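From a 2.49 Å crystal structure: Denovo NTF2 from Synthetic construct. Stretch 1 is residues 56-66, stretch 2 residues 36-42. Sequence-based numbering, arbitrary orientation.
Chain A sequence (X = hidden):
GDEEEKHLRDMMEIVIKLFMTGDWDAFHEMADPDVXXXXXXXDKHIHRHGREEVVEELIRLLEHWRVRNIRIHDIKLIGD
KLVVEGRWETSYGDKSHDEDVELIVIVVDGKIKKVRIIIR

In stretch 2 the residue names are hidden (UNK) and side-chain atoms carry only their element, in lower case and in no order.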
# COMPACT_ATOMS: atom_id res chain seq x y z
N GLU A 56 -4.41 2.46 -21.72
CA GLU A 56 -3.69 1.80 -22.80
C GLU A 56 -2.20 2.11 -22.74
O GLU A 56 -1.36 1.22 -22.97
CB GLU A 56 -4.27 2.22 -24.15
CG GLU A 56 -3.42 1.81 -25.35
CD GLU A 56 -4.06 2.19 -26.67
OE1 GLU A 56 -4.76 1.34 -27.26
OE2 GLU A 56 -3.87 3.34 -27.11
N GLU A 57 -1.84 3.35 -22.42
CA GLU A 57 -0.43 3.72 -22.35
C GLU A 57 0.24 3.10 -21.14
O GLU A 57 1.36 2.57 -21.23
CB GLU A 57 -0.27 5.24 -22.34
CG GLU A 57 1.17 5.71 -22.38
CD GLU A 57 1.87 5.34 -23.68
OE1 GLU A 57 1.19 5.30 -24.73
OE2 GLU A 57 3.09 5.08 -23.65
N LEU A 58 -0.42 3.15 -19.98
CA LEU A 58 0.15 2.56 -18.77
C LEU A 58 0.35 1.06 -18.94
O LEU A 58 1.36 0.50 -18.47
CB LEU A 58 -0.76 2.84 -17.57
CG LEU A 58 -0.42 2.12 -16.27
CD1 LEU A 58 0.94 2.54 -15.75
CD2 LEU A 58 -1.50 2.36 -15.23
N ILE A 59 -0.59 0.38 -19.61
CA ILE A 59 -0.46 -1.06 -19.82
C ILE A 59 0.76 -1.37 -20.69
O ILE A 59 1.50 -2.32 -20.42
CB ILE A 59 -1.76 -1.62 -20.44
CG1 ILE A 59 -2.85 -1.73 -19.37
CG2 ILE A 59 -1.51 -2.97 -21.10
CD1 ILE A 59 -4.18 -2.20 -19.91
N ARG A 60 0.99 -0.56 -21.73
CA ARG A 60 2.18 -0.76 -22.55
C ARG A 60 3.45 -0.52 -21.75
O ARG A 60 4.44 -1.24 -21.91
CB ARG A 60 2.14 0.17 -23.77
CG ARG A 60 3.44 0.13 -24.57
CD ARG A 60 3.56 1.30 -25.52
NE ARG A 60 4.95 1.53 -25.89
CZ ARG A 60 5.61 0.86 -26.83
NH1 ARG A 60 4.99 -0.10 -27.51
NH2 ARG A 60 6.88 1.15 -27.09
N LEU A 61 3.44 0.48 -20.87
CA LEU A 61 4.60 0.75 -20.03
C LEU A 61 4.92 -0.44 -19.14
O LEU A 61 6.08 -0.84 -19.01
CB LEU A 61 4.34 2.00 -19.18
CG LEU A 61 5.38 2.33 -18.10
CD1 LEU A 61 6.65 2.87 -18.72
CD2 LEU A 61 4.81 3.31 -17.10
N LEU A 62 3.89 -1.04 -18.53
CA LEU A 62 4.11 -2.20 -17.67
C LEU A 62 4.51 -3.43 -18.48
O LEU A 62 5.23 -4.29 -17.97
CB LEU A 62 2.85 -2.48 -16.85
CG LEU A 62 2.31 -1.33 -16.00
CD1 LEU A 62 1.02 -1.72 -15.31
CD2 LEU A 62 3.35 -0.87 -14.99
N GLU A 63 4.04 -3.53 -19.73
CA GLU A 63 4.42 -4.67 -20.56
C GLU A 63 5.89 -4.62 -20.94
O GLU A 63 6.53 -5.68 -21.07
CB GLU A 63 3.56 -4.71 -21.83
CG GLU A 63 2.17 -5.29 -21.64
CD GLU A 63 1.46 -5.53 -22.96
OE1 GLU A 63 1.98 -5.09 -24.01
OE2 GLU A 63 0.38 -6.16 -22.95
N HIS A 64 6.45 -3.42 -21.13
CA HIS A 64 7.84 -3.32 -21.55
C HIS A 64 8.80 -3.72 -20.44
O HIS A 64 9.90 -4.22 -20.72
CB HIS A 64 8.15 -1.90 -22.02
CG HIS A 64 9.49 -1.75 -22.68
ND1 HIS A 64 10.63 -1.43 -21.98
CD2 HIS A 64 9.86 -1.89 -23.98
CE1 HIS A 64 11.65 -1.37 -22.82
NE2 HIS A 64 11.21 -1.64 -24.03
N TRP A 65 8.42 -3.52 -19.18
CA TRP A 65 9.23 -3.92 -18.05
C TRP A 65 8.72 -5.18 -17.37
O TRP A 65 9.36 -5.66 -16.43
CB TRP A 65 9.31 -2.78 -17.02
CG TRP A 65 10.35 -1.74 -17.33
CD1 TRP A 65 11.62 -1.69 -16.84
CD2 TRP A 65 10.21 -0.61 -18.20
NE1 TRP A 65 12.28 -0.59 -17.35
CE2 TRP A 65 11.43 0.08 -18.19
CE3 TRP A 65 9.16 -0.12 -18.99
CZ2 TRP A 65 11.64 1.24 -18.94
CZ3 TRP A 65 9.37 1.03 -19.74
CH2 TRP A 65 10.60 1.70 -19.70
N ARG A 66 7.61 -5.74 -17.84
CA ARG A 66 7.00 -6.94 -17.24
C ARG A 66 6.75 -6.73 -15.75
O ARG A 66 7.12 -7.56 -14.91
CB ARG A 66 7.87 -8.18 -17.49
CG ARG A 66 8.28 -8.37 -18.94
CD ARG A 66 8.93 -9.73 -19.15
NE ARG A 66 9.47 -9.87 -20.50
CZ ARG A 66 9.94 -11.01 -21.00
NH1 ARG A 66 9.92 -12.12 -20.27
NH2 ARG A 66 10.42 -11.05 -22.24
N UNK A 36 -4.89 12.33 -15.94
CA UNK A 36 -3.70 12.70 -16.70
C UNK A 36 -2.56 11.74 -16.39
O UNK A 36 -2.45 11.22 -15.27
c UNK A 36 -4.11 15.20 -17.05
n UNK A 36 -4.14 17.24 -19.16
c UNK A 36 -4.20 17.61 -17.72
c UNK A 36 -3.27 14.13 -16.38
c UNK A 36 -3.50 16.57 -16.86
N UNK A 37 -1.71 11.52 -17.38
CA UNK A 37 -0.60 10.58 -17.27
C UNK A 37 0.58 11.14 -18.04
O UNK A 37 0.48 11.42 -19.24
c UNK A 37 -0.99 9.21 -17.83
c UNK A 37 1.90 6.13 -17.13
c UNK A 37 0.17 7.09 -18.48
c UNK A 37 0.02 8.13 -17.58
c UNK A 37 1.10 6.09 -18.26
c UNK A 37 1.77 7.17 -16.23
c UNK A 37 0.83 8.17 -16.46
N UNK A 38 1.71 11.32 -17.35
CA UNK A 38 2.95 11.73 -17.99
C UNK A 38 4.07 10.80 -17.58
O UNK A 38 4.27 10.54 -16.39
c UNK A 38 3.30 13.19 -17.67
o UNK A 38 2.97 15.76 -15.25
c UNK A 38 3.18 13.58 -16.21
c UNK A 38 3.62 15.01 -15.97
n UNK A 38 4.74 15.39 -16.57
N UNK A 39 4.79 10.28 -18.58
CA UNK A 39 5.89 9.35 -18.37
C UNK A 39 7.19 10.06 -18.72
O UNK A 39 7.27 10.72 -19.76
c UNK A 39 4.27 7.64 -19.24
c UNK A 39 6.61 6.96 -18.67
c UNK A 39 5.73 8.07 -19.21
N UNK A 40 8.19 9.93 -17.86
CA UNK A 40 9.51 10.50 -18.09
C UNK A 40 10.50 9.35 -18.19
O UNK A 40 10.95 8.81 -17.17
c UNK A 40 9.90 11.47 -16.97
c UNK A 40 9.09 12.75 -17.01
o UNK A 40 8.67 13.22 -15.93
o UNK A 40 8.85 13.27 -18.12
N UNK A 41 10.84 8.97 -19.42
CA UNK A 41 11.82 7.91 -19.68
C UNK A 41 13.00 8.58 -20.37
O UNK A 41 13.03 8.71 -21.60
c UNK A 41 10.02 6.19 -19.84
c UNK A 41 11.24 6.77 -20.51
c UNK A 41 12.30 5.70 -20.72
N UNK A 42 13.98 8.99 -19.59
CA UNK A 42 15.15 9.64 -20.17
C UNK A 42 14.77 10.99 -20.73
O UNK A 42 14.22 11.86 -20.03

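Stretch 2 is a strand through position 41, and it runs beside the helix of stretch 1 with an angle of 30° between their N-to-C directions and a closest axial approach of 10.0 Å. Successive side chains of a strand alternate in direction, and here the alternation decides which positions meet the helix.

Position 36 carries four carbons in a row ending in a nitrogen, with no branch. None of these atoms comes near stretch 1. An unbranched chain of four carbons and a terminal amine is Lys-36. The residue is exposed, and the long stem carries the charge well clear of stretch 1; NZ is hydrogen-bonded elsewhere in the structure.

Position 37 points toward the helix and holds seven carbons: one bonded to CA, then a ring of six, whose carbons touch Glu-57, Leu-58 and Leu-61. With no oxygen on the ring, this is Phe-37. Its CE2 lies 3.7 Å from CA of Leu-58 and 3.8 Å from CB of the same residue, so the ring packs against helix backbone as well as side chain. The same CE2 is 4.1 Å from CG of Glu-57, a methylene group that offers a carbon surface despite the acid at its end. At the ring edge, CZ meets CD2 of Leu-61 at 4.1 Å. A large, flat hydrocarbon suits this buried place because it can reach across the gap and touch residues on successive turns of the helix.

Position 38 has three carbons, the third carrying one oxygen and one nitrogen, and it does not reach stretch 1. The terminal amide identifies Gln-38. A polar, uncharged end is at home on this partly exposed residue, out of reach of the apolar contact.

Position 39 again points toward the helix, with three carbons, the first carrying the other two, and a carbon of this fork touches Leu-61. This is the beta-branched Val-39, a shape common in strands. Its CG1 lies 4.1 Å from CD1 of Leu-61, and its compact, wholly apolar side chain fits a buried site.

Position 40 has two carbons, the second bearing two oxygens, and makes no contact with stretch 1. The short carboxylate is Asp-40. Although the residue is buried, both OD1 and OD2 are hydrogen-bonded elsewhere in the structure, which makes a polar group tolerable there.

Position 41 repeats the fork of three carbons, points toward the helix and lies near Trp-65. The fork alone identifies Val-41. Its CG1 approaches CH2 of Trp-65 at 4.5 Å, near the plane of the indole and at its edge, a loose apolar contact. A small branched hydrocarbon suits this partly exposed end of the strand, needing no polar partner.

Position 42 has no side-chain atoms, so it is Gly-42. Its phi of 68° with psi of -123° is a conformation that favours glycine, suitable where the strand gives way to loop.

The contact is therefore made by alternate strand residues, Phe-37, Val-39 and Val-41, meeting Glu-57, Leu-58, Leu-61 and Trp-65. Leu-61 links the first two by touching both. No hydrogen bond crosses between the stretches; apolar packing, burying 253 Å² in all, joins them, with Phe-37 covered most.

Stretch 2 (36-42) KFQVDVG
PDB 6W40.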